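PDB 4M88: extracellular ligand-binding receptor from Verminephrobacter eiseniae, which probably binds an amino acid outside the cytoplasmic membrane and delivers it to an ABC transporter, as leucine-binding family members do. Local coordinates for residues A273-F278 against Q282-F287; K29-Q34 against L293-V298; A22-G27 against L75-G80; G15-D20 against D53-E58; K126-E131 against V229-S234. All blocks are in the same frame, centred on the assembly; numbering follows the deposited sequence.

Contact 1 (A273-F278 against Q282-F287); sequences AMKEAF and QEYTEF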
# COMPACT_ATOMS: atom_id res chain seq x y z
N ALA A 273 -14.30 13.24 5.43
CA ALA A 273 -13.40 13.18 6.57
C ALA A 273 -12.17 14.04 6.32
O ALA A 273 -11.70 14.75 7.22
CB ALA A 273 -13.02 11.73 6.88
N MSE A 274 -11.65 14.00 5.10
CA MSE A 274 -10.49 14.82 4.74
C MSE A 274 -10.79 16.32 4.75
O MSE A 274 -9.95 17.11 5.19
CB MSE A 274 -9.91 14.37 3.38
CG MSE A 274 -9.31 12.97 3.38
SE MSE A 274 -7.74 12.85 4.56
CE MSE A 274 -6.49 13.91 3.52
N LYS A 275 -11.98 16.74 4.29
CA LYS A 275 -12.30 18.18 4.28
C LYS A 275 -12.33 18.71 5.70
O LYS A 275 -11.89 19.82 5.98
CB LYS A 275 -13.68 18.51 3.69
CG LYS A 275 -14.20 17.67 2.58
CD LYS A 275 -13.38 17.80 1.32
CE LYS A 275 -13.98 16.96 0.19
NZ LYS A 275 -13.01 16.74 -0.91
N GLU A 276 -12.92 17.92 6.59
CA GLU A 276 -13.06 18.31 7.99
C GLU A 276 -11.70 18.44 8.68
O GLU A 276 -11.43 19.43 9.36
CB GLU A 276 -13.93 17.29 8.73
CG GLU A 276 -15.38 17.22 8.23
CD GLU A 276 -16.23 16.20 8.99
OE1 GLU A 276 -15.72 15.10 9.29
OE2 GLU A 276 -17.41 16.50 9.27
N ALA A 277 -10.84 17.45 8.48
CA ALA A 277 -9.56 17.37 9.17
C ALA A 277 -8.47 18.22 8.50
O ALA A 277 -7.63 18.80 9.18
CB ALA A 277 -9.11 15.91 9.29
N PHE A 278 -8.49 18.25 7.17
CA PHE A 278 -7.45 18.96 6.42
C PHE A 278 -8.05 19.79 5.30
O PHE A 278 -7.87 19.47 4.13
CB PHE A 278 -6.45 17.95 5.84
CG PHE A 278 -5.84 17.05 6.88
CD1 PHE A 278 -4.80 17.51 7.68
CD2 PHE A 278 -6.33 15.76 7.07
CE1 PHE A 278 -4.25 16.69 8.65
CE2 PHE A 278 -5.78 14.95 8.04
CZ PHE A 278 -4.74 15.40 8.83
N GLN A 282 -6.60 20.05 -1.55
CA GLN A 282 -7.43 20.21 -2.74
C GLN A 282 -7.59 18.89 -3.48
O GLN A 282 -8.52 18.71 -4.26
CB GLN A 282 -6.81 21.25 -3.68
CG GLN A 282 -6.65 22.63 -3.07
CD GLN A 282 -7.91 23.47 -3.20
OE1 GLN A 282 -8.65 23.33 -4.17
NE2 GLN A 282 -8.16 24.34 -2.22
N GLU A 283 -6.66 17.97 -3.23
CA GLU A 283 -6.60 16.71 -3.96
C GLU A 283 -6.08 15.65 -2.99
O GLU A 283 -5.29 15.97 -2.11
CB GLU A 283 -5.64 16.85 -5.14
CG GLU A 283 -5.78 15.80 -6.21
CD GLU A 283 -4.85 16.05 -7.39
OE1 GLU A 283 -4.82 17.20 -7.89
OE2 GLU A 283 -4.15 15.10 -7.80
N TYR A 284 -6.53 14.40 -3.15
CA TYR A 284 -6.13 13.33 -2.22
C TYR A 284 -5.26 12.26 -2.86
O TYR A 284 -5.19 12.16 -4.08
CB TYR A 284 -7.36 12.69 -1.58
CG TYR A 284 -8.25 13.73 -0.95
CD1 TYR A 284 -7.72 14.67 -0.08
CD2 TYR A 284 -9.59 13.81 -1.28
CE1 TYR A 284 -8.52 15.65 0.48
CE2 TYR A 284 -10.40 14.77 -0.73
CZ TYR A 284 -9.86 15.70 0.15
OH TYR A 284 -10.66 16.67 0.70
N THR A 285 -4.59 11.46 -2.02
CA THR A 285 -3.75 10.37 -2.52
C THR A 285 -4.24 9.00 -2.04
O THR A 285 -5.06 8.90 -1.11
CB THR A 285 -2.29 10.51 -2.05
OG1 THR A 285 -2.20 10.21 -0.66
CG2 THR A 285 -1.79 11.91 -2.30
N GLU A 286 -3.70 7.96 -2.67
CA GLU A 286 -4.01 6.58 -2.31
C GLU A 286 -3.54 6.25 -0.89
O GLU A 286 -4.16 5.45 -0.19
CB GLU A 286 -3.36 5.64 -3.32
CG GLU A 286 -3.91 5.76 -4.75
CD GLU A 286 -3.30 6.90 -5.56
OE1 GLU A 286 -2.54 7.72 -4.98
OE2 GLU A 286 -3.56 6.96 -6.78
N PHE A 287 -2.44 6.85 -0.46
CA PHE A 287 -1.97 6.59 0.91
C PHE A 287 -2.89 7.19 1.97
O PHE A 287 -3.09 6.60 3.03
CB PHE A 287 -0.53 7.05 1.10
CG PHE A 287 0.47 6.10 0.52
CD1 PHE A 287 0.35 4.74 0.74
CD2 PHE A 287 1.49 6.56 -0.30
CE1 PHE A 287 1.26 3.84 0.18
CE2 PHE A 287 2.40 5.68 -0.86
CZ PHE A 287 2.28 4.31 -0.62
O HOH W 1 -9.53 18.65 2.06
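M274 and K275, on the last turns of helix 265-277, close on the ring of Y284 in a mixed apolar and polar contact, with a CH-pi contact from M274 at its heart and a looser, oblique Met-aromatic approach beside it, at the link into helix 286-303 of this periplasmic binding protein fold. The apolar part belongs to M274, a selenomethionine. Its CB lies 3.5 Å from Y284 CE1, and its CG stands over one face of the ring, 4.2 Å from the centroid and 16° off the normal. Bends at chi2 (-65°) and chi3 (-70°) curl the chain so that M274 CE comes back to within 3.9 Å of Y284 CD1, while SE lies oblique to the ring. M274 SE also touches A30 of helix 18-37, and F270 meets the Y284 ring edge-to-face. At the phenol end, K275 crosses Y284 at about a right angle and reaches the ring's edge, where its NZ donates to the hydroxyl. A phenylalanine in place of Y284 would keep the ring but would probably leave the K275 ammonium and a bridging water without their shared partner. That water lies in the ring plane: it accepts from Y284 OH at 2.7 Å and donates to F278 O at 2.8 Å, tying the phenol to the residue just after helix 265-277.

Contact 2 (K29-Q34 against L293-V298); sequences KAYLAQ and LSARTV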
# COMPACT_ATOMS: atom_id res chain seq x y z
N LYS A 29 -5.90 9.91 10.88
CA LYS A 29 -6.44 10.97 11.73
C LYS A 29 -7.80 11.43 11.24
O LYS A 29 -8.69 11.73 12.05
CB LYS A 29 -5.50 12.17 11.75
CG LYS A 29 -4.23 11.92 12.52
CD LYS A 29 -3.33 13.13 12.37
CE LYS A 29 -2.22 13.10 13.39
NZ LYS A 29 -1.15 14.08 13.06
N ALA A 30 -7.96 11.50 9.92
CA ALA A 30 -9.23 11.88 9.32
C ALA A 30 -10.33 10.91 9.76
O ALA A 30 -11.41 11.35 10.15
CB ALA A 30 -9.13 11.94 7.80
N TYR A 31 -10.06 9.61 9.72
CA TYR A 31 -11.07 8.67 10.20
C TYR A 31 -11.35 8.83 11.69
O TYR A 31 -12.52 8.89 12.11
CB TYR A 31 -10.72 7.21 9.91
CG TYR A 31 -11.73 6.30 10.59
CD1 TYR A 31 -13.03 6.20 10.10
CD2 TYR A 31 -11.41 5.62 11.76
CE1 TYR A 31 -13.98 5.41 10.74
CE2 TYR A 31 -12.36 4.83 12.41
CZ TYR A 31 -13.63 4.73 11.89
OH TYR A 31 -14.57 3.93 12.52
N LEU A 32 -10.29 8.87 12.50
CA LEU A 32 -10.45 8.98 13.95
C LEU A 32 -11.26 10.21 14.36
O LEU A 32 -12.08 10.13 15.28
CB LEU A 32 -9.09 8.98 14.65
CG LEU A 32 -8.32 7.67 14.47
CD1 LEU A 32 -7.08 7.68 15.35
CD2 LEU A 32 -9.18 6.45 14.76
N ALA A 33 -11.04 11.34 13.70
CA ALA A 33 -11.82 12.53 13.98
C ALA A 33 -13.29 12.34 13.63
O ALA A 33 -14.18 12.79 14.36
CB ALA A 33 -11.23 13.75 13.24
N GLN A 34 -13.54 11.68 12.51
CA GLN A 34 -14.89 11.37 12.05
C GLN A 34 -15.52 10.42 13.07
O GLN A 34 -16.65 10.63 13.53
CB GLN A 34 -14.81 10.74 10.65
CG GLN A 34 -16.12 10.70 9.85
CD GLN A 34 -15.94 10.12 8.43
OE1 GLN A 34 -15.43 9.02 8.25
NE2 GLN A 34 -16.40 10.87 7.42
N LEU A 293 -8.92 3.79 5.45
CA LEU A 293 -9.57 2.47 5.44
C LEU A 293 -8.97 1.51 6.47
O LEU A 293 -9.67 0.65 7.02
CB LEU A 293 -9.52 1.84 4.04
CG LEU A 293 -10.44 2.52 3.02
CD1 LEU A 293 -10.22 1.99 1.61
CD2 LEU A 293 -11.90 2.35 3.42
N SER A 294 -7.67 1.66 6.73
CA SER A 294 -7.02 0.79 7.70
C SER A 294 -7.58 1.10 9.08
O SER A 294 -7.93 0.19 9.84
CB SER A 294 -5.51 0.95 7.66
OG SER A 294 -4.99 0.52 6.41
N ALA A 295 -7.69 2.38 9.40
CA ALA A 295 -8.25 2.82 10.67
C ALA A 295 -9.74 2.48 10.74
O ALA A 295 -10.23 2.03 11.77
CB ALA A 295 -8.01 4.31 10.89
N ARG A 296 -10.46 2.70 9.64
CA ARG A 296 -11.89 2.43 9.66
C ARG A 296 -12.21 0.94 9.83
O ARG A 296 -13.23 0.57 10.41
CB ARG A 296 -12.56 2.96 8.39
CG ARG A 296 -14.07 2.78 8.43
CD ARG A 296 -14.77 3.71 7.46
NE ARG A 296 -16.19 3.40 7.40
CZ ARG A 296 -17.04 3.98 6.56
NH1 ARG A 296 -16.59 4.90 5.70
NH2 ARG A 296 -18.32 3.62 6.57
N THR A 297 -11.33 0.07 9.34
CA THR A 297 -11.48 -1.37 9.56
C THR A 297 -11.49 -1.69 11.05
O THR A 297 -12.33 -2.46 11.52
CB THR A 297 -10.32 -2.12 8.89
OG1 THR A 297 -10.44 -1.95 7.48
CG2 THR A 297 -10.35 -3.60 9.23
N VAL A 298 -10.57 -1.08 11.78
CA VAL A 298 -10.55 -1.25 13.23
C VAL A 298 -11.84 -0.73 13.85
O VAL A 298 -12.44 -1.40 14.69
CB VAL A 298 -9.34 -0.56 13.86
CG1 VAL A 298 -9.48 -0.57 15.37
CG2 VAL A 298 -8.05 -1.25 13.44
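Y31 of helix 18-37 lies flat against helix 286-303, and its side chain can be followed outward from the backbone. CB starts beside A295, 4.1 Å from that residue's CB. With CG anti to the backbone N (chi1 173°), the ring is carried on across the neighbouring helix, and CG sits above the R296 backbone. On one edge, CD2 packs 3.7 Å from A295 CB and CE2 approaches A295 O obliquely, without a hydrogen bond. Along the other edge, CD1 and CE1 run against the aliphatic part of R296, with CE1 only 3.5 Å from R296 CG. The middle of the ring is filled from one face: R296 CA stands over its centre, 8° off the normal, in a CH-pi contact. CZ touches the same CA, and OH, at the tip, has nothing nearer than R296 CA and O among the atoms of the opposite segment. Such intimacy requires the helices to come close, and the CA atoms of Y31 and R296 are 6.3 Å apart. R296 itself stretches from CG to NE at about a right angle to the tyrosine, its guanidinium plane within 10° of the ring plane but passing beyond it to salt bridges with E269 and E300. Behind this interface, S294 and V298 rest on I76 of the five-stranded parallel sheet. The seam is thus largely apolar: methylenes, a methyl and a backbone C-H meet the aromatic ring, the A295 carbonyl touches it without a hydrogen bond, and the arginine's charge is spent on carboxylates outside it.

Contact 3 (A22-G27 against L75-G80); sequences AGLNQG and LISPMG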
# COMPACT_ATOMS: atom_id res chain seq x y z
N ALA A 22 3.31 10.52 6.06
CA ALA A 22 2.44 11.63 6.43
C ALA A 22 1.04 11.43 5.83
O ALA A 22 0.03 11.78 6.46
CB ALA A 22 3.04 12.95 5.96
N GLY A 23 0.98 10.90 4.62
CA GLY A 23 -0.28 10.62 3.95
C GLY A 23 -1.10 9.55 4.67
O GLY A 23 -2.30 9.73 4.91
N LEU A 24 -0.46 8.43 5.01
CA LEU A 24 -1.12 7.41 5.81
C LEU A 24 -1.63 8.01 7.11
O LEU A 24 -2.75 7.74 7.54
CB LEU A 24 -0.16 6.25 6.15
CG LEU A 24 0.18 5.21 5.09
CD1 LEU A 24 1.20 4.25 5.69
CD2 LEU A 24 -1.06 4.46 4.65
N ASN A 25 -0.78 8.81 7.75
CA ASN A 25 -1.13 9.42 9.03
C ASN A 25 -2.34 10.35 8.90
O ASN A 25 -3.22 10.38 9.77
CB ASN A 25 0.09 10.16 9.59
CG ASN A 25 -0.16 10.77 10.96
OD1 ASN A 25 -0.18 11.99 11.10
ND2 ASN A 25 -0.33 9.93 11.97
N GLN A 26 -2.37 11.14 7.84
CA GLN A 26 -3.49 12.04 7.58
C GLN A 26 -4.81 11.29 7.44
O GLN A 26 -5.85 11.71 7.97
CB GLN A 26 -3.22 12.87 6.32
CG GLN A 26 -2.23 14.00 6.57
CD GLN A 26 -1.55 14.47 5.29
OE1 GLN A 26 -1.86 13.99 4.21
NE2 GLN A 26 -0.62 15.42 5.42
N GLY A 27 -4.77 10.18 6.72
CA GLY A 27 -5.97 9.38 6.51
C GLY A 27 -6.44 8.75 7.80
O GLY A 27 -7.65 8.67 8.08
N LEU A 75 -1.87 -1.58 15.96
CA LEU A 75 -0.93 -0.75 15.23
C LEU A 75 -1.47 -0.66 13.82
O LEU A 75 -1.83 -1.68 13.22
CB LEU A 75 0.46 -1.38 15.24
CG LEU A 75 1.10 -1.45 16.62
CD1 LEU A 75 2.44 -2.18 16.57
CD2 LEU A 75 1.29 -0.05 17.22
N ILE A 76 -1.53 0.55 13.28
CA ILE A 76 -2.20 0.76 12.01
C ILE A 76 -1.20 0.97 10.90
O ILE A 76 -0.37 1.88 10.98
CB ILE A 76 -3.14 1.98 12.03
CG1 ILE A 76 -4.10 1.92 13.22
CG2 ILE A 76 -3.91 2.09 10.69
CD1 ILE A 76 -4.99 0.70 13.20
N SER A 77 -1.27 0.10 9.89
CA SER A 77 -0.53 0.26 8.63
C SER A 77 0.96 0.65 8.77
O SER A 77 1.36 1.72 8.30
CB SER A 77 -1.26 1.24 7.71
OG SER A 77 -0.83 1.09 6.37
N PRO A 78 1.77 -0.21 9.41
CA PRO A 78 3.21 0.05 9.32
C PRO A 78 3.66 0.05 7.87
O PRO A 78 3.11 -0.67 7.03
CB PRO A 78 3.84 -1.12 10.09
CG PRO A 78 2.78 -2.22 10.06
CD PRO A 78 1.47 -1.47 10.12
N MSE A 79 4.66 0.88 7.59
CA MSE A 79 5.15 1.11 6.24
C MSE A 79 6.67 0.98 6.20
O MSE A 79 7.38 1.59 7.00
CB MSE A 79 4.72 2.49 5.77
CG MSE A 79 5.45 2.98 4.53
SE MSE A 79 4.78 4.75 4.03
CE MSE A 79 3.38 4.14 2.84
N GLY A 80 7.16 0.18 5.26
CA GLY A 80 8.59 -0.01 5.08
C GLY A 80 8.93 -1.48 5.07
O GLY A 80 8.60 -2.20 6.01
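The hydroxyl of S77 accepts a hydrogen bond from N102 ND2 and is faced by both methyls of L24, each of whose carbons, CD1 and CD2, lies 3.8 Å from S77 OG. Its placement follows from chi1: OG is anti to the backbone N (-161°), which turns it toward helix 18-37. S77 comes directly after strand 74-76, where the chain takes left-handed backbone angles and leaves the parallel sheet, still bonded through its backbone to V101 of the neighbouring strand. L24 is the side chain that the helix offers to this exit. Its CD1 does most of the touching, resting 3.6 Å from S77 O and equally far from M79 CE. M79, a selenomethionine, runs out extended through chi1 and chi2 and then bends at chi3 (-91°). The bend folds the terminal methyl over the leucine, so that CE also approaches L24 CG at 4.1 Å, with SE and CB lying alongside the same CD1. Helix 286-303 also takes part, E290 touching L24 and F287 touching M79. The topology is that of the Rossmann-like lobe in this family: helix 18-37 belongs to the beta-alpha-beta crossover between strands 4-11 and 45-52 and packs on strand 74-76 through I28 as well as on its exit. Across the two segments no hydrogen bond is made. The S77 hydroxyl and backbone bonds of the exit have partners in the sheet and its loops, and the helix contributes a hydrocarbon cover, consistent with adhesion that depends on fit and burial more than on directed bonds.

Contact 4 (G15-D20 against D53-E58); sequences GPLAAD and DRFSGE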
# COMPACT_ATOMS: atom_id res chain seq x y z
N GLY A 15 12.95 10.61 6.64
CA GLY A 15 13.62 9.82 5.63
C GLY A 15 12.88 9.86 4.31
O GLY A 15 11.99 10.68 4.13
N PRO A 16 13.24 8.96 3.39
CA PRO A 16 12.78 9.06 1.99
C PRO A 16 11.30 8.77 1.81
O PRO A 16 10.77 9.06 0.74
CB PRO A 16 13.63 8.01 1.27
CG PRO A 16 14.06 7.05 2.31
CD PRO A 16 14.19 7.85 3.58
N LEU A 17 10.64 8.21 2.82
CA LEU A 17 9.20 7.98 2.73
C LEU A 17 8.38 8.95 3.56
O LEU A 17 7.21 8.71 3.81
CB LEU A 17 8.84 6.55 3.14
CG LEU A 17 8.70 5.54 2.00
CD1 LEU A 17 10.00 5.44 1.28
CD2 LEU A 17 8.32 4.18 2.56
N ALA A 18 9.00 10.06 3.99
CA ALA A 18 8.33 11.00 4.89
C ALA A 18 6.96 11.45 4.39
O ALA A 18 5.99 11.50 5.16
CB ALA A 18 9.22 12.21 5.13
N ALA A 19 6.87 11.79 3.10
CA ALA A 19 5.60 12.29 2.55
C ALA A 19 4.52 11.22 2.54
O ALA A 19 3.34 11.51 2.76
CB ALA A 19 5.81 12.85 1.16
N ASP A 20 4.91 9.99 2.26
CA ASP A 20 3.91 8.93 2.17
C ASP A 20 3.44 8.50 3.55
O ASP A 20 2.26 8.17 3.73
CB ASP A 20 4.45 7.76 1.37
CG ASP A 20 4.65 8.10 -0.10
OD1 ASP A 20 3.99 9.03 -0.61
OD2 ASP A 20 5.48 7.44 -0.75
N ASP A 53 10.01 5.36 12.88
CA ASP A 53 10.98 4.28 12.74
C ASP A 53 12.12 4.65 11.80
O ASP A 53 13.08 3.89 11.62
CB ASP A 53 10.31 2.95 12.31
CG ASP A 53 9.68 3.00 10.90
OD1 ASP A 53 10.29 3.59 9.97
OD2 ASP A 53 8.57 2.42 10.71
N ARG A 54 12.01 5.85 11.20
CA ARG A 54 13.09 6.42 10.39
C ARG A 54 13.44 5.58 9.16
O ARG A 54 14.58 5.60 8.69
CB ARG A 54 14.36 6.65 11.23
CG ARG A 54 14.12 7.43 12.52
CD ARG A 54 15.42 7.71 13.26
NE ARG A 54 16.15 6.49 13.61
CZ ARG A 54 15.87 5.71 14.65
NH1 ARG A 54 14.84 6.01 15.45
NH2 ARG A 54 16.60 4.63 14.90
N PHE A 55 12.46 4.84 8.64
CA PHE A 55 12.67 3.96 7.49
C PHE A 55 13.80 2.95 7.70
O PHE A 55 14.64 2.75 6.82
CB PHE A 55 12.94 4.77 6.21
CG PHE A 55 12.72 3.99 4.95
CD1 PHE A 55 11.57 3.23 4.79
CD2 PHE A 55 13.65 4.02 3.92
CE1 PHE A 55 11.35 2.51 3.63
CE2 PHE A 55 13.43 3.31 2.75
CZ PHE A 55 12.28 2.55 2.61
N SER A 56 13.81 2.31 8.87
CA SER A 56 14.81 1.28 9.15
C SER A 56 14.23 0.17 10.02
O SER A 56 13.30 0.40 10.81
CB SER A 56 16.02 1.88 9.87
OG SER A 56 15.64 2.42 11.11
N GLY A 57 14.77 -1.03 9.88
CA GLY A 57 14.37 -2.13 10.75
C GLY A 57 14.76 -1.82 12.19
O GLY A 57 13.99 -2.09 13.13
N GLU A 58 15.95 -1.24 12.36
CA GLU A 58 16.45 -0.89 13.69
C GLU A 58 15.51 0.08 14.38
O GLU A 58 15.21 -0.07 15.56
CB GLU A 58 17.84 -0.28 13.61
CG GLU A 58 18.93 -1.18 14.17
CD GLU A 58 18.62 -1.70 15.56
OE1 GLU A 58 18.07 -0.95 16.39
OE2 GLU A 58 18.94 -2.89 15.81
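F55 lays its ring against L17 and P16, joining two loops that follow neighbouring strands of the parallel sheet, one built as a type I beta turn and the other on an Asx turn. The three side chains are set at distinct angles. L17 meets the phenyl from above: CD1 stands over one face, 4.2 Å from the centroid and 21° off the normal, displaced toward the rim, in a CH-pi contact. Its second methyl, CD2, stays on the same side of the ring but lies out past the rim, 3.6 Å from F55 CE1. P16 crosses F55 at about a right angle, and its CG comes obliquely to the far rim, 3.5 Å from F55 CD2. Leucine and proline thereby take different rim atoms of the same ring, CE1 and CZ for one and CD2 and CE2 for the other. The phenyl is carried to them because CG is anti to F55 N (chi1 -161°), on a backbone that is left-handed at both R54 and F55. The turn from G15 to A18 leads straight into helix 18-37, with L17 at the N-cap position. L17 also touches M79 and, in the other lobe, P209 of helix 208-220, so this patch reaches toward the interlobe cleft. In the opposing loop, S56 is the N-cap of helix 57-68 and accepts from G59 N. It is tied back as well, since both its OG and its N donate to D53 O, the OG at 3.0 Å. The Asx turn is closed by F55 N, which meets D53 OD1 at 2.8 Å with an N-H...O angle of 136°.

Contact 5 (K126-E131 against V229-S234); sequences KQEIEE and VLSYVS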
# COMPACT_ATOMS: atom_id res chain seq x y z
N LYS A 126 1.35 -9.79 -5.10
CA LYS A 126 1.26 -10.94 -6.01
C LYS A 126 0.05 -10.83 -6.93
O LYS A 126 0.14 -11.03 -8.15
CB LYS A 126 1.24 -12.25 -5.22
CG LYS A 126 1.15 -13.50 -6.10
CD LYS A 126 1.42 -14.76 -5.30
CE LYS A 126 1.11 -16.00 -6.13
NZ LYS A 126 1.69 -17.21 -5.50
N GLN A 127 -1.09 -10.50 -6.34
CA GLN A 127 -2.30 -10.37 -7.14
C GLN A 127 -2.20 -9.17 -8.06
O GLN A 127 -2.66 -9.22 -9.20
CB GLN A 127 -3.53 -10.25 -6.26
CG GLN A 127 -4.80 -10.48 -7.05
CD GLN A 127 -6.03 -10.06 -6.29
OE1 GLN A 127 -5.98 -9.85 -5.08
NE2 GLN A 127 -7.15 -9.95 -6.99
N GLU A 128 -1.61 -8.08 -7.57
CA GLU A 128 -1.40 -6.92 -8.44
C GLU A 128 -0.51 -7.24 -9.64
O GLU A 128 -0.79 -6.82 -10.77
CB GLU A 128 -0.83 -5.74 -7.65
CG GLU A 128 -1.79 -5.23 -6.59
CD GLU A 128 -1.45 -3.84 -6.08
OE1 GLU A 128 -0.31 -3.38 -6.33
OE2 GLU A 128 -2.32 -3.22 -5.44
N ILE A 129 0.57 -7.97 -9.39
CA ILE A 129 1.49 -8.36 -10.46
C ILE A 129 0.85 -9.34 -11.46
O ILE A 129 1.07 -9.23 -12.67
CB ILE A 129 2.78 -8.96 -9.87
CG1 ILE A 129 3.66 -7.83 -9.31
CG2 ILE A 129 3.56 -9.74 -10.91
CD1 ILE A 129 4.74 -8.32 -8.34
N GLU A 130 0.04 -10.27 -10.96
CA GLU A 130 -0.68 -11.18 -11.85
C GLU A 130 -1.62 -10.40 -12.76
O GLU A 130 -1.72 -10.67 -13.96
CB GLU A 130 -1.43 -12.25 -11.06
CG GLU A 130 -0.50 -13.31 -10.46
CD GLU A 130 -1.19 -14.21 -9.43
OE1 GLU A 130 -2.27 -13.84 -8.92
OE2 GLU A 130 -0.64 -15.30 -9.14
N GLU A 131 -2.30 -9.41 -12.18
CA GLU A 131 -3.18 -8.52 -12.93
C GLU A 131 -2.42 -7.70 -13.99
O GLU A 131 -2.90 -7.54 -15.11
CB GLU A 131 -3.90 -7.57 -11.97
CG GLU A 131 -4.86 -6.62 -12.64
CD GLU A 131 -6.21 -7.26 -12.92
OE1 GLU A 131 -6.37 -8.46 -12.63
OE2 GLU A 131 -7.10 -6.54 -13.43
N VAL A 229 3.10 0.26 -12.70
CA VAL A 229 3.57 0.31 -11.32
C VAL A 229 2.49 -0.20 -10.40
O VAL A 229 1.31 -0.22 -10.76
CB VAL A 229 3.95 1.75 -10.89
CG1 VAL A 229 5.01 2.32 -11.82
CG2 VAL A 229 2.72 2.65 -10.87
N LEU A 230 2.89 -0.63 -9.21
CA LEU A 230 1.94 -1.14 -8.22
C LEU A 230 1.41 -0.01 -7.36
O LEU A 230 1.72 1.16 -7.60
CB LEU A 230 2.61 -2.21 -7.35
CG LEU A 230 3.26 -3.36 -8.12
CD1 LEU A 230 3.84 -4.40 -7.15
CD2 LEU A 230 2.24 -4.01 -9.04
N SER A 231 0.62 -0.36 -6.35
CA SER A 231 -0.10 0.62 -5.53
C SER A 231 0.78 1.44 -4.59
O SER A 231 0.53 1.45 -3.38
CB SER A 231 -1.17 -0.09 -4.69
OG SER A 231 -2.22 -0.56 -5.50
N TYR A 232 1.79 2.14 -5.11
CA TYR A 232 2.72 2.86 -4.23
C TYR A 232 3.04 4.31 -4.59
O TYR A 232 3.82 4.97 -3.90
CB TYR A 232 4.01 2.05 -4.07
CG TYR A 232 3.70 0.70 -3.50
CD1 TYR A 232 3.20 0.58 -2.22
CD2 TYR A 232 3.85 -0.46 -4.26
CE1 TYR A 232 2.87 -0.65 -1.69
CE2 TYR A 232 3.53 -1.70 -3.74
CZ TYR A 232 3.04 -1.79 -2.46
OH TYR A 232 2.72 -3.02 -1.93
N VAL A 233 2.43 4.80 -5.66
CA VAL A 233 2.63 6.19 -6.06
C VAL A 233 1.30 6.79 -6.50
O VAL A 233 0.38 6.05 -6.85
CB VAL A 233 3.65 6.31 -7.22
CG1 VAL A 233 5.03 5.92 -6.75
CG2 VAL A 233 3.22 5.46 -8.40
N SER A 234 1.19 8.12 -6.46
CA SER A 234 0.01 8.81 -6.98
C SER A 234 0.37 9.34 -8.36
O SER A 234 1.54 9.54 -8.67
CB SER A 234 -0.43 9.96 -6.07
OG SER A 234 0.50 11.03 -6.11
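E128, on helix 125-138, faces L230 with their CA atoms 6.7 Å apart, at the point where the chain leaving strand 227-229 folds at S231 into an inverse gamma turn, closed by Y232 N bonding to L230 O. The E128 carboxylate meets this turn with both oxygens. OE1 receives S231 N at 3.2 Å on its syn side, 16° out of the carboxylate plane and with an N-H...O angle of 156°. OE2 lies 2.7 Å from S231 OG, a hydroxyl that also has the carbonyl of V253 for a partner. The chain of E128 runs extended beyond CG to get there, and L230 packs along it, with its CD2 3.8 Å from E128 CB. The other leucine methyl, CD1, turns to I129, 4.1 Å from its CG1, making the apolar half of a contact that is buried throughout. An alanine in place of E128 would remove the carboxylate and would probably leave S231 N without its acceptor, freeing the turn to shift against the helix. Around the pair, R122 NH1 binds S231 O, and V229 pairs with G251 and V253 of the adjoining strand. Helix 152-166 flanks I129 through V160 and V161, while helix 208-220 packs against V229 and Y232, so the junction joins helix 125-138 to the end of strand 227-229, an interior strand of the mixed sheet.

Overall arrangement
Four contacts share one lobe, and contact 5 lies in the other, with its turn after strand 227-229. Helix 18-37 serves contacts 2, 3 and 4, while helix 286-303 is used by contacts 1 and 2, so these two helices organise most of the set. All touching residues are buried in contacts 3 and 5; contact 2 is largely buried, with R296 partly exposed; contact 1 adds an exposed lysine, and contact 4 is partly exposed. Chemistry differs too: contacts 2, 3 and 4 have no hydrogen bond across their segments, contact 1 adds a lysine-phenol bond, and contact 5 relies on a buried carboxylate. F287 joins several, meeting L24 and M79 of contact 3, D20 of contact 4 and Y232 of contact 5.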